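ABC transporter, substrate binding protein (Polyamine) (Agrobacterium tumefaciens, PDB 4EUO) probably serves as the periplasmic substrate-binding component of an ABC transporter, capturing gamma-aminobutyrate (GABA) for uptake into the cell. Local coordinates at residues Tyr94-Ile105 against Ser217-Leu228; Ser198-Ala206 against Ala257-Val265. All coordinates share one frame; numbering follows the deposited sequence.

Contact 1: residues Tyr94-Ile105 against Ser217-Leu228; sequences YSVGSFYYSFVI and SWAQNITAADSL. With ABU (gamma-amino-butanoic acid), chain E.
Tyr101 and Ala224 form an antiparallel hydrogen-bonded pair near the middle of two long strands, Tyr101 N giving an almost straight bond to Ala224 O (2.9 Å, 179°). The same pairing recurs between Phe103 and Ile222 and, past the corner at Ala219 and Gln220, between Ile105 and Ser217. A type II turn from Trp218 to Asn221 rounds that corner, where Trp218 O accepts from both the backbone N and ND2 of Asn221. Toward the other end, Ser98 N meets Asp226 O from above the carbonyl plane.

These are the two long strands that bridge the lobes of the periplasmic binding protein fold, and the bound GABA lies over the face carrying Phe99, Tyr101 and Asp226. The Asp226 carboxylate takes the ammonium end of the ligand: ABU N donates to OD1 at 2.8 Å and, weakly, to OD2. Beside it, Asp226 CB sits over one face of the Phe99 ring, 4.0 Å from its centroid, while the ligand meets the edge of that ring. Phe99 and Tyr101 both place CG between backbone N and carbonyl carbon (chi1 61° and 67°), which brings their rings up beside this carboxylate. Tyr101 stands nearly perpendicular to it, with ABU CD over one ring face and Ala224 O over the other.

On the reverse face, Ser102 OG donates to Asn221 OD1 at 2.8 Å, an oxygen also bonded by Gln289. Nearby, Val104 CG1 rests on the six-membered ring of Trp218, 3.8 Å from its centroid.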
loop_
_atom_site.group_PDB
_atom_site.type_symbol
_atom_site.label_atom_id
_atom_site.label_comp_id
_atom_site.label_asym_id
_atom_site.label_seq_id
_atom_site.Cartn_x
_atom_site.Cartn_y
_atom_site.Cartn_z
ATOM N N TYR A 94 3.606 -4.633 -17.487
ATOM C CA TYR A 94 2.706 -3.493 -17.311
ATOM C C TYR A 94 2.981 -2.645 -16.067
ATOM O O TYR A 94 2.206 -1.724 -15.785
ATOM C CB TYR A 94 1.263 -3.999 -17.222
ATOM C CG TYR A 94 0.813 -4.753 -18.453
ATOM C CD1 TYR A 94 0.229 -4.083 -19.528
ATOM C CD2 TYR A 94 0.965 -6.134 -18.546
ATOM C CE1 TYR A 94 -0.217 -4.772 -20.657
ATOM C CE2 TYR A 94 0.545 -6.834 -19.684
ATOM C CZ TYR A 94 -0.063 -6.145 -20.725
ATOM O OH TYR A 94 -0.499 -6.801 -21.854
ATOM N N SER A 95 4.002 -2.971 -15.280
ATOM C CA SER A 95 4.168 -2.279 -14.001
ATOM C C SER A 95 5.566 -2.386 -13.451
ATOM O O SER A 95 6.318 -3.309 -13.804
ATOM C CB SER A 95 3.206 -2.903 -12.980
ATOM O OG SER A 95 3.522 -4.273 -12.731
ATOM N N VAL A 96 5.919 -1.459 -12.584
ATOM C CA VAL A 96 7.132 -1.516 -11.796
ATOM C C VAL A 96 6.741 -1.098 -10.378
ATOM O O VAL A 96 5.706 -0.433 -10.173
ATOM C CB VAL A 96 8.272 -0.639 -12.335
ATOM C CG1 VAL A 96 8.747 -1.138 -13.714
ATOM C CG2 VAL A 96 7.877 0.825 -12.379
ATOM N N GLY A 97 7.580 -1.416 -9.415
ATOM C CA GLY A 97 7.285 -1.017 -8.047
ATOM C C GLY A 97 7.337 0.481 -7.828
ATOM O O GLY A 97 8.120 1.187 -8.461
ATOM N N SER A 98 6.483 0.979 -6.933
ATOM C CA SER A 98 6.396 2.364 -6.505
ATOM C C SER A 98 7.052 2.534 -5.129
ATOM O O SER A 98 7.828 3.468 -4.902
ATOM C CB SER A 98 4.929 2.789 -6.441
ATOM O OG SER A 98 4.868 4.150 -6.027
ATOM N N PHE A 99 6.702 1.643 -4.184
ATOM C CA PHE A 99 7.277 1.632 -2.852
ATOM C C PHE A 99 6.900 0.339 -2.167
ATOM O O PHE A 99 5.924 -0.316 -2.590
ATOM C CB PHE A 99 6.860 2.833 -1.978
ATOM C CG PHE A 99 5.374 2.955 -1.710
ATOM C CD1 PHE A 99 4.802 2.380 -0.576
ATOM C CD2 PHE A 99 4.562 3.664 -2.571
ATOM C CE1 PHE A 99 3.430 2.511 -0.318
ATOM C CE2 PHE A 99 3.196 3.799 -2.323
ATOM C CZ PHE A 99 2.641 3.222 -1.196
ATOM N N TYR A 100 7.653 -0.004 -1.112
ATOM C CA TYR A 100 7.467 -1.236 -0.368
ATOM C C TYR A 100 6.971 -0.854 1.007
ATOM O O TYR A 100 7.492 0.088 1.624
ATOM C CB TYR A 100 8.807 -1.977 -0.367
ATOM C CG TYR A 100 8.842 -3.324 0.307
ATOM C CD1 TYR A 100 8.520 -4.478 -0.389
ATOM C CD2 TYR A 100 9.326 -3.464 1.605
ATOM C CE1 TYR A 100 8.660 -5.740 0.187
ATOM C CE2 TYR A 100 9.447 -4.724 2.204
ATOM C CZ TYR A 100 9.142 -5.853 1.475
ATOM O OH TYR A 100 9.328 -7.104 2.023
ATOM N N TYR A 101 5.940 -1.545 1.510
ATOM C CA TYR A 101 5.330 -1.128 2.765
ATOM C C TYR A 101 4.920 -2.312 3.596
ATOM O O TYR A 101 4.935 -3.446 3.118
ATOM C CB TYR A 101 4.092 -0.241 2.475
ATOM C CG TYR A 101 2.925 -0.940 1.816
ATOM C CD1 TYR A 101 1.909 -1.514 2.576
ATOM C CD2 TYR A 101 2.817 -1.003 0.426
ATOM C CE1 TYR A 101 0.825 -2.145 1.968
ATOM C CE2 TYR A 101 1.743 -1.641 -0.192
ATOM C CZ TYR A 101 0.746 -2.195 0.584
ATOM O OH TYR A 101 -0.345 -2.794 0.011
ATOM N N SER A 102 4.444 -2.027 4.820
ATOM C CA SER A 102 3.899 -3.051 5.677
ATOM C C SER A 102 2.568 -2.630 6.253
ATOM O O SER A 102 2.356 -1.436 6.495
ATOM C CB SER A 102 4.797 -3.270 6.894
ATOM O OG SER A 102 6.025 -3.834 6.477
ATOM N N PHE A 103 1.714 -3.610 6.519
ATOM C CA PHE A 103 0.608 -3.433 7.433
ATOM C C PHE A 103 1.188 -3.711 8.827
ATOM O O PHE A 103 1.836 -4.746 9.033
ATOM C CB PHE A 103 -0.532 -4.402 7.173
ATOM C CG PHE A 103 -1.265 -4.060 5.916
ATOM C CD1 PHE A 103 -2.194 -3.026 5.897
ATOM C CD2 PHE A 103 -1.026 -4.761 4.752
ATOM C CE1 PHE A 103 -2.862 -2.697 4.706
ATOM C CE2 PHE A 103 -1.687 -4.426 3.576
ATOM C CZ PHE A 103 -2.627 -3.415 3.567
ATOM N N VAL A 104 0.985 -2.783 9.741
ATOM C CA VAL A 104 1.464 -2.846 11.121
ATOM C C VAL A 104 0.325 -2.593 12.059
ATOM O O VAL A 104 -0.762 -2.136 11.661
ATOM C CB VAL A 104 2.565 -1.787 11.347
ATOM C CG1 VAL A 104 3.775 -2.071 10.454
ATOM C CG2 VAL A 104 2.034 -0.373 11.075
ATOM N N ILE A 105 0.579 -2.841 13.353
ATOM C CA ILE A 105 -0.454 -2.590 14.344
ATOM C C ILE A 105 -0.198 -1.219 14.937
ATOM O O ILE A 105 0.701 -1.050 15.786
ATOM C CB ILE A 105 -0.506 -3.698 15.410
ATOM C CG1 ILE A 105 -0.704 -5.071 14.730
ATOM C CG2 ILE A 105 -1.643 -3.409 16.395
ATOM C CD1 ILE A 105 -0.608 -6.278 15.702
ATOM N N SER A 217 3.494 -1.502 16.420
ATOM C CA SER A 217 4.090 -2.818 16.621
ATOM C C SER A 217 4.360 -3.427 15.255
ATOM O O SER A 217 3.425 -3.556 14.441
ATOM C CB SER A 217 3.208 -3.747 17.440
ATOM O OG SER A 217 3.839 -5.026 17.458
ATOM N N TRP A 218 5.619 -3.825 15.022
ATOM C CA TRP A 218 6.044 -4.474 13.783
ATOM C C TRP A 218 6.032 -6.002 13.914
ATOM O O TRP A 218 6.535 -6.692 13.006
ATOM C CB TRP A 218 7.449 -4.006 13.411
ATOM C CG TRP A 218 7.497 -2.557 13.041
ATOM C CD1 TRP A 218 7.711 -1.491 13.877
ATOM C CD2 TRP A 218 7.423 -2.021 11.718
ATOM N NE1 TRP A 218 7.752 -0.323 13.150
ATOM C CE2 TRP A 218 7.593 -0.622 11.816
ATOM C CE3 TRP A 218 7.268 -2.596 10.444
ATOM C CZ2 TRP A 218 7.582 0.207 10.695
ATOM C CZ3 TRP A 218 7.268 -1.777 9.338
ATOM C CH2 TRP A 218 7.390 -0.393 9.471
ATOM N N ALA A 219 5.428 -6.538 14.996
ATOM C CA ALA A 219 5.407 -7.990 15.168
ATOM C C ALA A 219 4.556 -8.655 14.076
ATOM O O ALA A 219 3.363 -8.400 13.957
ATOM C CB ALA A 219 4.879 -8.349 16.558
ATOM N N GLN A 220 5.177 -9.552 13.309
ATOM C CA GLN A 220 4.550 -10.217 12.153
ATOM C C GLN A 220 4.004 -9.171 11.153
ATOM O O GLN A 220 2.980 -9.390 10.525
ATOM C CB GLN A 220 3.470 -11.237 12.522
ATOM C CG GLN A 220 3.998 -12.376 13.407
ATOM C CD GLN A 220 2.852 -13.278 13.750
ATOM O OE1 GLN A 220 1.840 -12.879 14.309
ATOM N NE2 GLN A 220 2.958 -14.543 13.353
ATOM N N ASN A 221 4.685 -8.042 11.014
ATOM C CA ASN A 221 4.214 -7.004 10.060
ATOM C C ASN A 221 4.097 -7.661 8.689
ATOM O O ASN A 221 4.921 -8.508 8.340
ATOM C CB ASN A 221 5.128 -5.805 10.073
ATOM C CG ASN A 221 6.495 -6.033 9.489
ATOM O OD1 ASN A 221 6.730 -5.800 8.293
ATOM N ND2 ASN A 221 7.478 -6.414 10.350
ATOM N N ILE A 222 3.079 -7.269 7.909
ATOM C CA ILE A 222 2.778 -7.931 6.649
ATOM C C ILE A 222 3.194 -7.027 5.513
ATOM O O ILE A 222 2.622 -5.936 5.341
ATOM C CB ILE A 222 1.296 -8.283 6.598
ATOM C CG1 ILE A 222 0.900 -9.220 7.758
ATOM C CG2 ILE A 222 0.936 -8.890 5.214
ATOM C CD1 ILE A 222 -0.624 -9.236 7.953
ATOM N N THR A 223 4.175 -7.464 4.711
ATOM C CA THR A 223 4.683 -6.620 3.631
ATOM C C THR A 223 3.941 -6.801 2.336
ATOM O O THR A 223 3.355 -7.860 2.053
ATOM C CB THR A 223 6.168 -6.888 3.338
ATOM O OG1 THR A 223 6.314 -8.219 2.848
ATOM C CG2 THR A 223 7.019 -6.735 4.542
ATOM N N ALA A 224 3.957 -5.736 1.532
ATOM C CA ALA A 224 3.411 -5.708 0.191
ATOM C C ALA A 224 4.055 -4.528 -0.524
ATOM O O ALA A 224 4.905 -3.848 0.059
ATOM C CB ALA A 224 1.879 -5.604 0.210
ATOM N N ALA A 225 3.704 -4.305 -1.797
ATOM C CA ALA A 225 4.265 -3.169 -2.498
ATOM C C ALA A 225 3.225 -2.570 -3.384
ATOM O O ALA A 225 2.334 -3.271 -3.880
ATOM C CB ALA A 225 5.495 -3.569 -3.326
ATOM N N ASP A 226 3.349 -1.266 -3.614
ATOM C CA ASP A 226 2.552 -0.603 -4.638
ATOM C C ASP A 226 3.364 -0.585 -5.923
ATOM O O ASP A 226 4.599 -0.757 -5.914
ATOM C CB ASP A 226 2.170 0.814 -4.247
ATOM C CG ASP A 226 0.924 0.903 -3.368
ATOM O OD1 ASP A 226 0.486 -0.134 -2.828
ATOM O OD2 ASP A 226 0.355 2.025 -3.254
ATOM N N SER A 227 2.676 -0.280 -7.026
ATOM C CA SER A 227 3.255 -0.239 -8.349
ATOM C C SER A 227 2.844 1.030 -9.048
ATOM O O SER A 227 1.820 1.629 -8.710
ATOM C CB SER A 227 2.713 -1.397 -9.172
ATOM O OG SER A 227 2.960 -2.629 -8.513
ATOM N N LEU A 228 3.616 1.393 -10.081
ATOM C CA LEU A 228 3.221 2.483 -10.996
ATOM C C LEU A 228 2.807 1.846 -12.302
ATOM O O LEU A 228 3.485 0.952 -12.822
ATOM C CB LEU A 228 4.355 3.468 -11.245
ATOM C CG LEU A 228 4.863 4.172 -10.007
ATOM C CD1 LEU A 228 5.979 5.134 -10.364
ATOM C CD2 LEU A 228 3.733 4.930 -9.247
HETATM N N ABU E . -1.440 0.803 -1.085
HETATM C CD ABU E . -0.633 1.446 -0.040
HETATM C CB ABU E . -0.967 2.911 0.100
HETATM C CG ABU E . -0.101 3.519 1.150
HETATM C C ABU E . -0.410 4.958 1.503
HETATM O O ABU E . 0.067 5.425 2.654
HETATM O OXT ABU E . -1.218 5.710 0.795
HETATM O O HOH W 1 4.168 -4.427 -10.128
HETATM O O HOH W 2 -0.049 -3.503 -2.502
#

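Contact 2: residues Ser198-Ala206 against Ala257-Val265; sequences SVWNGRMTA and ATATGYAPV. With ABU (gamma-amino-butanoic acid), chain E.
Polar bonding between Ser198-Ala206 and Ala257-Val265 centres on Asn201, whose ND2 donates to Gly261 O at 2.9 Å. The bond is bent, 136° at the hydrogen, and reaches the acceptor from above the carbonyl plane, although Gly261 O lies in the plane of the asparagine amide. Asn201 OD1 is used elsewhere, accepting from the backbone N of Ser102, so the amide ties this corner to strand 96-107. A water lies 3.0 Å from both Gly202 O and Thr260 O, though its protons have other acceptors in reach. Thr260 OG1, also hydrogen-bonded to Met256 O, accepts from Tyr262 N in an ST turn.

Van der Waals contact is made chiefly by Tyr262. Its ring runs past the Asn201 amide with the planes almost perpendicular, and OD1 meets the ring edge, 3.2 Å from CE1. The phenol then reaches across the start of helix 201-209, where Gly202 leaves room for it; CZ is 3.4 Å from Gly202 CA. Gly261, with positive phi, takes the chain out of helix 250-260. Thr205 packs CB and CG2 against Thr260 O.

The junction of strand 196-200 with helix 201-209 and the loop after helix 250-260 meet at the interlobe cleft of this periplasmic binding protein, where Arg203 and Tyr262 hold the carboxylate of GABA. Arg203 addresses it edge-on: NE donates to ABU O and NH2 to OXT, the latter at 2.8 Å and nearly straight (174°). A bend at chi2 (-74°) and a nearly extended chi3 carry the guanidinium alongside the carboxylate. Tyr262 OH donates to ABU O at 2.6 Å, giving that oxygen two donors here.

Aromatic cover comes from Trp200. The ligand's CB lies 3.3 Å above the centre of the indole, and the aliphatic chain extends across this face.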
loop_
_atom_site.group_PDB
_atom_site.type_symbol
_atom_site.label_atom_id
_atom_site.label_comp_id
_atom_site.label_asym_id
_atom_site.label_seq_id
_atom_site.Cartn_x
_atom_site.Cartn_y
_atom_site.Cartn_z
ATOM N N SER A 198 -4.901 -2.476 12.019
ATOM C CA SER A 198 -3.912 -2.833 10.992
ATOM C C SER A 198 -3.890 -1.731 9.944
ATOM O O SER A 198 -4.894 -1.525 9.257
ATOM C CB SER A 198 -4.273 -4.150 10.351
ATOM O OG SER A 198 -3.317 -4.377 9.323
ATOM N N VAL A 199 -2.790 -1.006 9.850
ATOM C CA VAL A 199 -2.707 0.190 9.027
ATOM C C VAL A 199 -1.436 0.209 8.206
ATOM O O VAL A 199 -0.459 -0.488 8.516
ATOM C CB VAL A 199 -2.752 1.470 9.933
ATOM C CG1 VAL A 199 -4.092 1.551 10.679
ATOM C CG2 VAL A 199 -1.611 1.455 10.946
ATOM N N TRP A 200 -1.412 1.049 7.163
ATOM C CA TRP A 200 -0.223 1.236 6.345
ATOM C C TRP A 200 0.825 1.917 7.209
ATOM O O TRP A 200 0.532 2.949 7.835
ATOM C CB TRP A 200 -0.557 2.092 5.124
ATOM C CG TRP A 200 -1.477 1.474 4.126
ATOM C CD1 TRP A 200 -1.498 0.174 3.725
ATOM C CD2 TRP A 200 -2.429 2.165 3.308
ATOM N NE1 TRP A 200 -2.431 -0.002 2.711
ATOM C CE2 TRP A 200 -3.003 1.214 2.427
ATOM C CE3 TRP A 200 -2.852 3.501 3.229
ATOM C CZ2 TRP A 200 -3.993 1.555 1.495
ATOM C CZ3 TRP A 200 -3.789 3.851 2.266
ATOM C CH2 TRP A 200 -4.370 2.878 1.431
ATOM N N ASN A 201 2.069 1.389 7.230
ATOM C CA ASN A 201 3.045 1.906 8.183
ATOM C C ASN A 201 3.342 3.387 8.032
ATOM O O ASN A 201 3.494 4.102 9.036
ATOM C CB ASN A 201 4.318 1.065 8.170
ATOM C CG ASN A 201 5.170 1.275 6.937
ATOM O OD1 ASN A 201 4.898 0.713 5.858
ATOM N ND2 ASN A 201 6.187 2.131 7.060
ATOM N N GLY A 202 3.430 3.852 6.804
ATOM C CA GLY A 202 3.776 5.234 6.540
ATOM C C GLY A 202 2.712 6.195 7.029
ATOM O O GLY A 202 3.022 7.354 7.339
ATOM N N ARG A 203 1.463 5.741 7.173
ATOM C CA ARG A 203 0.422 6.627 7.703
ATOM C C ARG A 203 0.672 6.918 9.181
ATOM O O ARG A 203 0.323 8.010 9.649
ATOM C CB ARG A 203 -0.941 6.003 7.496
ATOM C CG ARG A 203 -1.315 5.888 6.024
ATOM C CD ARG A 203 -1.693 7.254 5.447
ATOM N NE ARG A 203 -1.793 7.186 3.985
ATOM C CZ ARG A 203 -2.373 8.118 3.238
ATOM N NH1 ARG A 203 -2.953 9.166 3.808
ATOM N NH2 ARG A 203 -2.453 7.971 1.920
ATOM N N MET A 204 1.310 5.979 9.900
ATOM C CA MET A 204 1.678 6.204 11.301
ATOM C C MET A 204 2.902 7.124 11.360
ATOM O O MET A 204 2.918 8.045 12.189
ATOM C CB MET A 204 1.959 4.875 12.002
ATOM C CG MET A 204 0.756 3.934 12.045
ATOM S SD MET A 204 -0.725 4.622 12.844
ATOM C CE MET A 204 -1.705 5.215 11.387
ATOM N N THR A 205 3.877 6.949 10.452
ATOM C CA THR A 205 5.014 7.866 10.367
ATOM C C THR A 205 4.480 9.285 10.149
ATOM O O THR A 205 4.944 10.230 10.814
ATOM C CB THR A 205 5.910 7.480 9.195
ATOM O OG1 THR A 205 6.454 6.193 9.497
ATOM C CG2 THR A 205 7.045 8.475 8.968
ATOM N N ALA A 206 3.500 9.466 9.245
ATOM C CA ALA A 206 2.974 10.820 8.981
ATOM C C ALA A 206 2.273 11.407 10.168
ATOM O O ALA A 206 2.430 12.611 10.433
ATOM C CB ALA A 206 2.071 10.785 7.778
ATOM N N ALA A 257 11.192 7.691 0.153
ATOM C CA ALA A 257 11.293 6.909 1.371
ATOM C C ALA A 257 11.546 7.763 2.607
ATOM O O ALA A 257 10.923 7.587 3.656
ATOM C CB ALA A 257 12.417 5.880 1.207
ATOM N N THR A 258 12.474 8.725 2.471
ATOM C CA THR A 258 12.774 9.630 3.570
ATOM C C THR A 258 11.515 10.392 3.987
ATOM O O THR A 258 11.309 10.591 5.189
ATOM C CB THR A 258 13.865 10.617 3.101
ATOM O OG1 THR A 258 15.044 9.875 2.824
ATOM C CG2 THR A 258 14.182 11.705 4.142
ATOM N N ALA A 259 10.697 10.813 3.015
ATOM C CA ALA A 259 9.502 11.622 3.275
ATOM C C ALA A 259 8.323 10.822 3.793
ATOM O O ALA A 259 7.393 11.426 4.321
ATOM C CB ALA A 259 9.092 12.349 2.014
ATOM N N THR A 260 8.313 9.482 3.601
ATOM C CA THR A 260 7.121 8.712 3.975
ATOM C C THR A 260 7.287 7.665 5.052
ATOM O O THR A 260 6.301 7.300 5.678
ATOM C CB THR A 260 6.570 7.941 2.765
ATOM O OG1 THR A 260 7.579 7.051 2.277
ATOM C CG2 THR A 260 6.064 8.842 1.662
ATOM N N GLY A 261 8.473 7.082 5.173
ATOM C CA GLY A 261 8.666 5.916 6.027
ATOM C C GLY A 261 8.428 4.604 5.276
ATOM O O GLY A 261 8.475 3.541 5.880
ATOM N N TYR A 262 8.221 4.667 3.954
ATOM C CA TYR A 262 8.094 3.465 3.119
ATOM C C TYR A 262 9.483 3.128 2.588
ATOM O O TYR A 262 10.360 3.998 2.574
ATOM C CB TYR A 262 7.108 3.689 1.953
ATOM C CG TYR A 262 5.680 3.793 2.444
ATOM C CD1 TYR A 262 5.149 2.832 3.291
ATOM C CD2 TYR A 262 4.880 4.893 2.116
ATOM C CE1 TYR A 262 3.845 2.925 3.763
ATOM C CE2 TYR A 262 3.579 5.005 2.594
ATOM C CZ TYR A 262 3.083 4.029 3.439
ATOM O OH TYR A 262 1.855 4.157 4.014
ATOM N N ALA A 263 9.703 1.876 2.189
ATOM C CA ALA A 263 11.005 1.476 1.671
ATOM C C ALA A 263 11.086 1.710 0.176
ATOM O O ALA A 263 10.104 1.545 -0.563
ATOM C CB ALA A 263 11.277 0.014 1.997
ATOM N N PRO A 264 12.275 2.100 -0.313
ATOM C CA PRO A 264 12.444 2.289 -1.756
ATOM C C PRO A 264 12.473 0.964 -2.509
ATOM O O PRO A 264 12.772 -0.094 -1.932
ATOM C CB PRO A 264 13.770 3.032 -1.859
ATOM C CG PRO A 264 14.518 2.652 -0.640
ATOM C CD PRO A 264 13.526 2.344 0.437
ATOM N N VAL A 265 12.183 1.046 -3.803
ATOM C CA VAL A 265 12.173 -0.069 -4.744
ATOM C C VAL A 265 13.158 0.135 -5.881
ATOM O O VAL A 265 12.992 -0.385 -6.975
ATOM C CB VAL A 265 10.741 -0.461 -5.197
ATOM C CG1 VAL A 265 9.986 -1.121 -4.020
ATOM C CG2 VAL A 265 9.987 0.765 -5.707
HETATM N N ABU E . -1.440 0.803 -1.085
HETATM C CD ABU E . -0.633 1.446 -0.040
HETATM C CB ABU E . -0.967 2.911 0.100
HETATM C CG ABU E . -0.101 3.519 1.150
HETATM C C ABU E . -0.410 4.958 1.503
HETATM O O ABU E . 0.067 5.425 2.654
HETATM O OXT ABU E . -1.218 5.710 0.795
HETATM O O HOH W 3 4.019 9.103 5.115
#

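Contacts 1 and 2, their centres about 9 Å apart, take hold of opposite ends of one GABA molecule: the ammonium group belongs to 94-105 against 217-228, the carboxylate to 198-206 against 257-265. Strand 96-107 joins them, since it pairs with strand 196-200 as well as with 215-229. Ser102 O and Asn201 N, 2.9 Å apart, and Tyr100 O and Ala263 N, also 2.9 Å apart, are probable backbone hydrogen bonds between the two contacts. Tyr262 stacks on Phe99 beside the ligand, and Phe103, one shell further out, brings CE1 within 3.3 Å of Trp200 CD1. Thr12, from helix 10-28, adds a further hydrogen bond to the ligand.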